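Local coordinates for protein D-xylonate dehydratase (Caulobacter crescentus, PDB 5OYN) that catalyses the dehydration of D-xylonate to 2-dehydro-3-deoxy-D-arabinonate, and of D-gluconate, with the help of a [2Fe-2S] cluster and magnesium, at residues P239-E242 with R243-A247; G325-L328 with G329-H333; G369-T372 with S373-V377. All blocks are in the same frame, centred on the assembly; numbering follows the deposited sequence.

Interaction 1 (P239-E242 with R243-A247); sequences PYRE and RGQMA
Arg241 and Gln245 meet one helical turn apart at the start of helix 241-259, twice over and with unequal strength. The backbone pairing is the tight one: Gln245 N bonds to Arg241 O, 2.9 Å away with an N-H...O angle of 168°, and Met246 N repeats the i to i+4 pattern on Glu242 O at 2.7 Å. Just before, Arg243 N bonds to Tyr240 O at 3.1 Å, an i to i+3 step.

The side-chain pairing is looser. With CG between its backbone N and carbonyl carbon (chi1 53°), Arg241 bends at chi2 and lays CD 3.6 Å from Gln245 NE2. Arg241 NH1 makes only a weak bond to Gln245 OE1, 3.0 Å long, with guanidinium and amide planes 45° apart. Stronger partners hold both ends, joining this helix start to two other subunits of the homotetramer: Ala201 O and Ala204 O of the second subunit take Arg241 NH2 and NE, and Ile45 O of the third subunit takes Gln245 NE2. The partly exposed Glu242 side chain adds little here; its CG stays 4.3 Å from Gln245 OE1.

Arg243 is buried, its NH2 bonded to the carbonyls of Cys233 and Ile236. Met246 and Ala247 rest on Leu158 of strand 155-159, Ala247 also meets helix 73-87, and Tyr240 reaches across to Glu330 and Arg334 on helix 329-335.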
loop_
_atom_site.group_PDB
_atom_site.type_symbol
_atom_site.label_atom_id
_atom_site.label_comp_id
_atom_site.label_asym_id
_atom_site.label_seq_id
_atom_site.Cartn_x
_atom_site.Cartn_y
_atom_site.Cartn_z
ATOM N N PRO A 239 -2.804 1.500 -17.890
ATOM C CA PRO A 239 -4.010 1.272 -17.080
ATOM C C PRO A 239 -4.942 0.164 -17.545
ATOM O O PRO A 239 -5.947 -0.057 -16.862
ATOM C CB PRO A 239 -4.738 2.630 -17.128
ATOM C CG PRO A 239 -3.850 3.560 -17.920
ATOM C CD PRO A 239 -2.925 2.718 -18.706
ATOM N N TYR A 240 -4.672 -0.543 -18.643
ATOM C CA TYR A 240 -5.508 -1.689 -19.009
ATOM C C TYR A 240 -5.287 -2.838 -18.037
ATOM O O TYR A 240 -4.191 -3.031 -17.505
ATOM C CB TYR A 240 -5.187 -2.201 -20.417
ATOM C CG TYR A 240 -5.706 -1.394 -21.576
ATOM C CD1 TYR A 240 -5.973 -0.039 -21.450
ATOM C CD2 TYR A 240 -5.895 -1.990 -22.818
ATOM C CE1 TYR A 240 -6.414 0.708 -22.524
ATOM C CE2 TYR A 240 -6.328 -1.257 -23.907
ATOM C CZ TYR A 240 -6.594 0.097 -23.755
ATOM O OH TYR A 240 -7.036 0.839 -24.839
ATOM N N ARG A 241 -6.325 -3.638 -17.821
ATOM C CA ARG A 241 -6.103 -4.763 -16.916
ATOM C C ARG A 241 -5.215 -5.809 -17.574
ATOM O O ARG A 241 -4.517 -6.551 -16.869
ATOM C CB ARG A 241 -7.425 -5.378 -16.430
ATOM C CG ARG A 241 -8.393 -5.773 -17.505
ATOM C CD ARG A 241 -8.434 -7.279 -17.746
ATOM N NE ARG A 241 -9.467 -7.547 -18.747
ATOM C CZ ARG A 241 -9.265 -8.046 -19.967
ATOM N NH1 ARG A 241 -8.056 -8.403 -20.372
ATOM N NH2 ARG A 241 -10.292 -8.207 -20.784
ATOM N N GLU A 242 -5.213 -5.859 -18.914
ATOM C CA GLU A 242 -4.273 -6.680 -19.672
ATOM C C GLU A 242 -2.866 -6.533 -19.108
ATOM O O GLU A 242 -2.135 -7.518 -18.993
ATOM C CB GLU A 242 -4.262 -6.286 -21.143
ATOM C CG GLU A 242 -5.145 -7.095 -22.056
ATOM C CD GLU A 242 -5.108 -6.565 -23.495
ATOM O OE1 GLU A 242 -6.012 -5.782 -23.868
ATOM O OE2 GLU A 242 -4.173 -6.925 -24.254
ATOM N N ARG A 243 -2.487 -5.307 -18.736
ATOM C CA ARG A 243 -1.148 -5.073 -18.208
ATOM C C ARG A 243 -0.930 -5.812 -16.897
ATOM O O ARG A 243 0.144 -6.376 -16.664
ATOM C CB ARG A 243 -0.921 -3.581 -18.011
ATOM C CG ARG A 243 0.284 -3.273 -17.187
ATOM C CD ARG A 243 1.566 -3.741 -17.855
ATOM N NE ARG A 243 1.772 -3.115 -19.158
ATOM C CZ ARG A 243 2.515 -3.636 -20.130
ATOM N NH1 ARG A 243 3.142 -4.789 -19.947
ATOM N NH2 ARG A 243 2.649 -2.992 -21.284
ATOM N N GLY A 244 -1.932 -5.817 -16.019
ATOM C CA GLY A 244 -1.775 -6.521 -14.762
ATOM C C GLY A 244 -1.830 -8.020 -14.936
ATOM O O GLY A 244 -1.158 -8.760 -14.208
ATOM N N GLN A 245 -2.626 -8.493 -15.895
ATOM C CA GLN A 245 -2.559 -9.899 -16.269
ATOM C C GLN A 245 -1.182 -10.252 -16.811
ATOM O O GLN A 245 -0.592 -11.275 -16.439
ATOM C CB GLN A 245 -3.638 -10.204 -17.286
ATOM C CG GLN A 245 -4.974 -10.272 -16.636
ATOM C CD GLN A 245 -6.085 -10.233 -17.621
ATOM O OE1 GLN A 245 -5.894 -9.820 -18.760
ATOM N NE2 GLN A 245 -7.268 -10.669 -17.198
ATOM N N MET A 246 -0.646 -9.410 -17.687
ATOM C CA MET A 246 0.682 -9.669 -18.211
ATOM C C MET A 246 1.704 -9.674 -17.087
ATOM O O MET A 246 2.652 -10.469 -17.097
ATOM C CB MET A 246 1.037 -8.626 -19.269
ATOM C CG MET A 246 2.484 -8.653 -19.690
ATOM S SD MET A 246 2.806 -10.079 -20.756
ATOM C CE MET A 246 1.619 -9.842 -22.076
ATOM N N ALA A 247 1.522 -8.804 -16.096
ATOM C CA ALA A 247 2.476 -8.761 -14.994
ATOM C C ALA A 247 2.453 -10.068 -14.216
ATOM O O ALA A 247 3.502 -10.566 -13.796
ATOM C CB ALA A 247 2.178 -7.571 -14.083
#

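Interaction 2 (G325-L328 with G329-H333); sequences GKYL and GERFH
Arg331 lays its guanidinium over one face of the Tyr327 ring, a cation-pi contact at the N-terminal turn of helix 329-335. Arg331 CZ stands 4.5 Å from the centroid of the Tyr327 ring and 17° off the ring normal, which places the charge above the face, though displaced toward the rim. The two planes are inclined by 46°, so the groups are not stacked flat; Arg331 NH1 dips closest, 3.4 Å from Tyr327 CE1. Successive bends at chi2 and chi3 fold the arginine back over the tyrosine, and its aliphatic part joins in, with Arg331 CB 3.7 Å from Tyr327 CB and Arg331 CG 3.9 Å from Tyr327 CD1. Across the ring, Lys326 CD covers the opposite face, so the ring lies between two basic side chains.

The far end of the arginine is held by acids: NH2 forms salt bridges with Asp374 and Glu376, which probably offset the positive charge gathered here and keep the guanidinium in place beside the ring. A serine in place of Tyr327 would take away the aromatic face and is likely to leave the Arg331 guanidinium uncovered on that side and freer to turn about its acidic partners.

At the helix start itself, Leu328 takes the N-cap position, its side chain about 9 Å from that of Cys210, a ligand of the [2Fe-2S] cluster. Glu330 bonds Tyr240 OH and the backbone N of Asp165. The first i to i+4 bond of the helix runs from Phe332 N to Leu328 O, 3.2 Å long and nearly straight at 165°.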
loop_
_atom_site.group_PDB
_atom_site.type_symbol
_atom_site.label_atom_id
_atom_site.label_comp_id
_atom_site.label_asym_id
_atom_site.label_seq_id
_atom_site.Cartn_x
_atom_site.Cartn_y
_atom_site.Cartn_z
ATOM N N GLY A 325 3.413 9.147 -37.808
ATOM C CA GLY A 325 2.071 8.969 -38.335
ATOM C C GLY A 325 1.031 9.656 -37.468
ATOM O O GLY A 325 1.251 10.747 -36.928
ATOM N N LYS A 326 -0.105 8.974 -37.309
ATOM C CA LYS A 326 -1.359 9.570 -36.858
ATOM C C LYS A 326 -1.795 9.184 -35.446
ATOM O O LYS A 326 -2.137 10.064 -34.652
ATOM C CB LYS A 326 -2.452 9.189 -37.858
ATOM C CG LYS A 326 -3.826 9.667 -37.510
ATOM C CD LYS A 326 -4.821 9.123 -38.519
ATOM C CE LYS A 326 -6.129 9.886 -38.478
ATOM N NZ LYS A 326 -7.222 8.938 -38.178
ATOM N N TYR A 327 -1.818 7.898 -35.101
ATOM C CA TYR A 327 -2.449 7.452 -33.862
ATOM C C TYR A 327 -1.443 7.362 -32.711
ATOM O O TYR A 327 -0.299 7.803 -32.809
ATOM C CB TYR A 327 -3.162 6.122 -34.087
ATOM C CG TYR A 327 -4.228 6.222 -35.151
ATOM C CD1 TYR A 327 -5.450 6.830 -34.889
ATOM C CD2 TYR A 327 -4.002 5.732 -36.438
ATOM C CE1 TYR A 327 -6.431 6.931 -35.878
ATOM C CE2 TYR A 327 -4.977 5.826 -37.429
ATOM C CZ TYR A 327 -6.184 6.426 -37.143
ATOM O OH TYR A 327 -7.142 6.521 -38.126
ATOM N N LEU A 328 -1.885 6.808 -31.584
ATOM C CA LEU A 328 -1.075 6.734 -30.378
ATOM C C LEU A 328 -1.078 5.308 -29.840
ATOM O O LEU A 328 -1.609 4.401 -30.488
ATOM C CB LEU A 328 -1.594 7.717 -29.335
ATOM C CG LEU A 328 -1.665 9.197 -29.729
ATOM C CD1 LEU A 328 -2.134 10.032 -28.553
ATOM C CD2 LEU A 328 -0.338 9.708 -30.194
ATOM N N GLY A 329 -0.505 5.111 -28.649
ATOM C CA GLY A 329 -0.248 3.762 -28.149
ATOM C C GLY A 329 -1.481 2.879 -28.023
ATOM O O GLY A 329 -1.396 1.661 -28.200
ATOM N N GLU A 330 -2.636 3.467 -27.726
ATOM C CA GLU A 330 -3.840 2.658 -27.589
ATOM C C GLU A 330 -4.201 1.983 -28.900
ATOM O O GLU A 330 -4.447 0.774 -28.939
ATOM C CB GLU A 330 -5.000 3.515 -27.101
ATOM C CG GLU A 330 -4.941 3.866 -25.620
ATOM C CD GLU A 330 -6.301 4.229 -25.085
ATOM O OE1 GLU A 330 -7.081 3.282 -24.861
ATOM O OE2 GLU A 330 -6.600 5.441 -24.916
ATOM N N ARG A 331 -4.260 2.750 -29.991
ATOM C CA ARG A 331 -4.607 2.149 -31.277
ATOM C C ARG A 331 -3.552 1.128 -31.707
ATOM O O ARG A 331 -3.887 0.060 -32.250
ATOM C CB ARG A 331 -4.786 3.235 -32.333
ATOM C CG ARG A 331 -6.070 4.048 -32.187
ATOM C CD ARG A 331 -7.326 3.200 -32.374
ATOM N NE ARG A 331 -7.458 2.558 -33.687
ATOM C CZ ARG A 331 -7.979 3.133 -34.778
ATOM N NH1 ARG A 331 -8.403 4.388 -34.746
ATOM N NH2 ARG A 331 -8.077 2.449 -35.912
ATOM N N PHE A 332 -2.276 1.424 -31.438
ATOM C CA PHE A 332 -1.219 0.501 -31.807
ATOM C C PHE A 332 -1.427 -0.853 -31.138
ATOM O O PHE A 332 -1.406 -1.900 -31.802
ATOM C CB PHE A 332 0.143 1.098 -31.451
ATOM C CG PHE A 332 1.300 0.175 -31.749
ATOM C CD1 PHE A 332 1.416 -0.440 -32.995
ATOM C CD2 PHE A 332 2.263 -0.090 -30.780
ATOM C CE1 PHE A 332 2.461 -1.290 -33.269
ATOM C CE2 PHE A 332 3.314 -0.942 -31.046
ATOM C CZ PHE A 332 3.413 -1.546 -32.288
ATOM N N HIS A 333 -1.674 -0.850 -29.827
ATOM C CA HIS A 333 -1.791 -2.116 -29.111
ATOM C C HIS A 333 -3.069 -2.862 -29.494
ATOM O O HIS A 333 -3.078 -4.096 -29.568
ATOM C CB HIS A 333 -1.727 -1.882 -27.597
ATOM C CG HIS A 333 -2.160 -3.074 -26.804
ATOM N ND1 HIS A 333 -3.447 -3.226 -26.335
ATOM C CD2 HIS A 333 -1.499 -4.207 -26.468
ATOM C CE1 HIS A 333 -3.554 -4.390 -25.720
ATOM N NE2 HIS A 333 -2.386 -5.004 -25.787
HETATM O O HOH W 1 -9.410 6.504 -37.220
#

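Interaction 3 (G369-T372 with S373-V377); sequences GRET and SDREV
Thr372 sets its methyl CG2 squarely over the Arg375 guanidinium, 3.4 Å from Arg375 CZ and above the centre of the plane. One rotamer accounts for both branches: OG1 anti to the backbone N (chi1 168°) puts CG2 between the backbone N and the carbonyl carbon, facing the arginine. Thr372 OG1 meanwhile accepts Asp374 N at 2.9 Å in a nearly straight bond, an ST turn, and donates its own proton to Ala335 O, so it acts as both acceptor and donor.

Arg375 bends at chi2 (-74°) and then runs out extended, which carries its head back over the preceding residues. Glu371, stretched out with CG anti to its backbone N, comes to the guanidinium edge and forms a salt bridge, Arg375 NH2 to Glu371 OE2 at 2.7 Å. The oxygen lies close to the guanidinium plane and is met on its anti side, while the carboxylate itself is turned by 47°. Methyl on a face and carboxylate at an edge together fix how the guanidinium is rotated; NH1 has a further salt bridge with Glu344.

Farther on, Asp374 OD1 accepts Glu376 N at 3.2 Å, an Asx turn. OD2 forms a salt bridge with Arg331 and accepts a bond from Asn170 of the second subunit.

The loop lies against two helices: Glu371 and Thr372 touch Trp343 and Ala340 of helix 337-347, and Asp374 and Val377 pack on helix 329-335.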
loop_
_atom_site.group_PDB
_atom_site.type_symbol
_atom_site.label_atom_id
_atom_site.label_comp_id
_atom_site.label_asym_id
_atom_site.label_seq_id
_atom_site.Cartn_x
_atom_site.Cartn_y
_atom_site.Cartn_z
ATOM N N GLY A 369 -0.157 -16.353 -35.866
ATOM C CA GLY A 369 -1.449 -15.803 -35.535
ATOM C C GLY A 369 -1.454 -14.310 -35.320
ATOM O O GLY A 369 -2.536 -13.722 -35.217
ATOM N N ARG A 370 -0.288 -13.671 -35.301
ATOM C CA ARG A 370 -0.177 -12.275 -34.904
ATOM C C ARG A 370 -0.401 -11.287 -36.045
ATOM O O ARG A 370 0.028 -10.133 -35.935
ATOM C CB ARG A 370 1.193 -12.011 -34.272
ATOM C CG ARG A 370 1.405 -12.659 -32.897
ATOM C CD ARG A 370 0.126 -12.777 -32.111
ATOM N NE ARG A 370 0.386 -13.363 -30.800
ATOM C CZ ARG A 370 0.195 -12.739 -29.635
ATOM N NH1 ARG A 370 -0.263 -11.491 -29.604
ATOM N NH2 ARG A 370 0.480 -13.362 -28.502
ATOM N N GLU A 371 -1.046 -11.684 -37.136
ATOM C CA GLU A 371 -1.353 -10.673 -38.141
ATOM C C GLU A 371 -2.264 -9.616 -37.530
ATOM O O GLU A 371 -3.175 -9.927 -36.756
ATOM C CB GLU A 371 -2.008 -11.276 -39.390
ATOM C CG GLU A 371 -2.045 -10.265 -40.553
ATOM C CD GLU A 371 -2.907 -10.692 -41.743
ATOM O OE1 GLU A 371 -3.233 -11.905 -41.869
ATOM O OE2 GLU A 371 -3.265 -9.789 -42.551
ATOM N N THR A 372 -2.004 -8.359 -37.870
ATOM C CA THR A 372 -2.744 -7.254 -37.284
ATOM C C THR A 372 -4.230 -7.363 -37.572
ATOM O O THR A 372 -4.675 -8.070 -38.482
ATOM C CB THR A 372 -2.258 -5.918 -37.822
ATOM O OG1 THR A 372 -3.190 -4.902 -37.432
ATOM C CG2 THR A 372 -2.193 -5.976 -39.333
ATOM N N SER A 373 -4.997 -6.614 -36.788
ATOM C CA SER A 373 -6.443 -6.550 -36.906
ATOM C C SER A 373 -6.930 -5.176 -37.327
ATOM O O SER A 373 -8.132 -5.004 -37.549
ATOM C CB SER A 373 -7.100 -6.931 -35.577
ATOM O OG SER A 373 -6.351 -6.436 -34.470
ATOM N N ASP A 374 -6.037 -4.192 -37.444
ATOM C CA ASP A 374 -6.411 -2.830 -37.825
ATOM C C ASP A 374 -5.454 -2.352 -38.915
ATOM O O ASP A 374 -4.376 -1.820 -38.629
ATOM C CB ASP A 374 -6.391 -1.911 -36.616
ATOM C CG ASP A 374 -7.269 -0.694 -36.796
ATOM O OD1 ASP A 374 -7.502 -0.300 -37.962
ATOM O OD2 ASP A 374 -7.732 -0.132 -35.768
ATOM N N ARG A 375 -5.854 -2.516 -40.178
ATOM C CA ARG A 375 -4.959 -2.067 -41.239
ATOM C C ARG A 375 -4.915 -0.546 -41.366
ATOM O O ARG A 375 -4.134 -0.039 -42.182
ATOM C CB ARG A 375 -5.356 -2.718 -42.564
ATOM C CG ARG A 375 -4.987 -4.206 -42.682
ATOM C CD ARG A 375 -3.478 -4.429 -42.891
ATOM N NE ARG A 375 -3.110 -5.851 -42.901
ATOM C CZ ARG A 375 -1.872 -6.311 -42.691
ATOM N NH1 ARG A 375 -0.867 -5.473 -42.449
ATOM N NH2 ARG A 375 -1.639 -7.616 -42.710
ATOM N N GLU A 376 -5.715 0.188 -40.581
ATOM C CA GLU A 376 -5.592 1.644 -40.489
ATOM C C GLU A 376 -4.358 2.047 -39.693
ATOM O O GLU A 376 -3.899 3.196 -39.788
ATOM C CB GLU A 376 -6.840 2.244 -39.816
ATOM C CG GLU A 376 -7.822 3.022 -40.726
ATOM C CD GLU A 376 -9.202 3.322 -40.052
ATOM O OE1 GLU A 376 -9.309 3.328 -38.793
ATOM O OE2 GLU A 376 -10.191 3.551 -40.793
ATOM N N VAL A 377 -3.809 1.118 -38.919
ATOM C CA VAL A 377 -2.820 1.412 -37.895
ATOM C C VAL A 377 -1.506 0.711 -38.191
ATOM O O VAL A 377 -0.429 1.310 -38.092
ATOM C CB VAL A 377 -3.340 1.021 -36.485
ATOM C CG1 VAL A 377 -2.357 1.430 -35.401
ATOM C CG2 VAL A 377 -4.706 1.610 -36.254
#

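How the interactions relate
Interactions 1 and 2 each form the first turn of a helix, whereas interaction 3 is a loop without regular structure. Interaction 2 is the most buried and lies between the others, touching both; interactions 1 and 3 stay about 7 Å apart at their nearest atoms. Helix 329-335 is the shared element: its Glu330 and His333 face 239-242, while Arg331 faces the acids of 373-377. The chemistry shifts accordingly, from main-chain bonding with the Arg241 and Gln245 ends tied to other subunits in interaction 1, through cation-pi in interaction 2, to a salt bridge with exposed Glu371 in interaction 3.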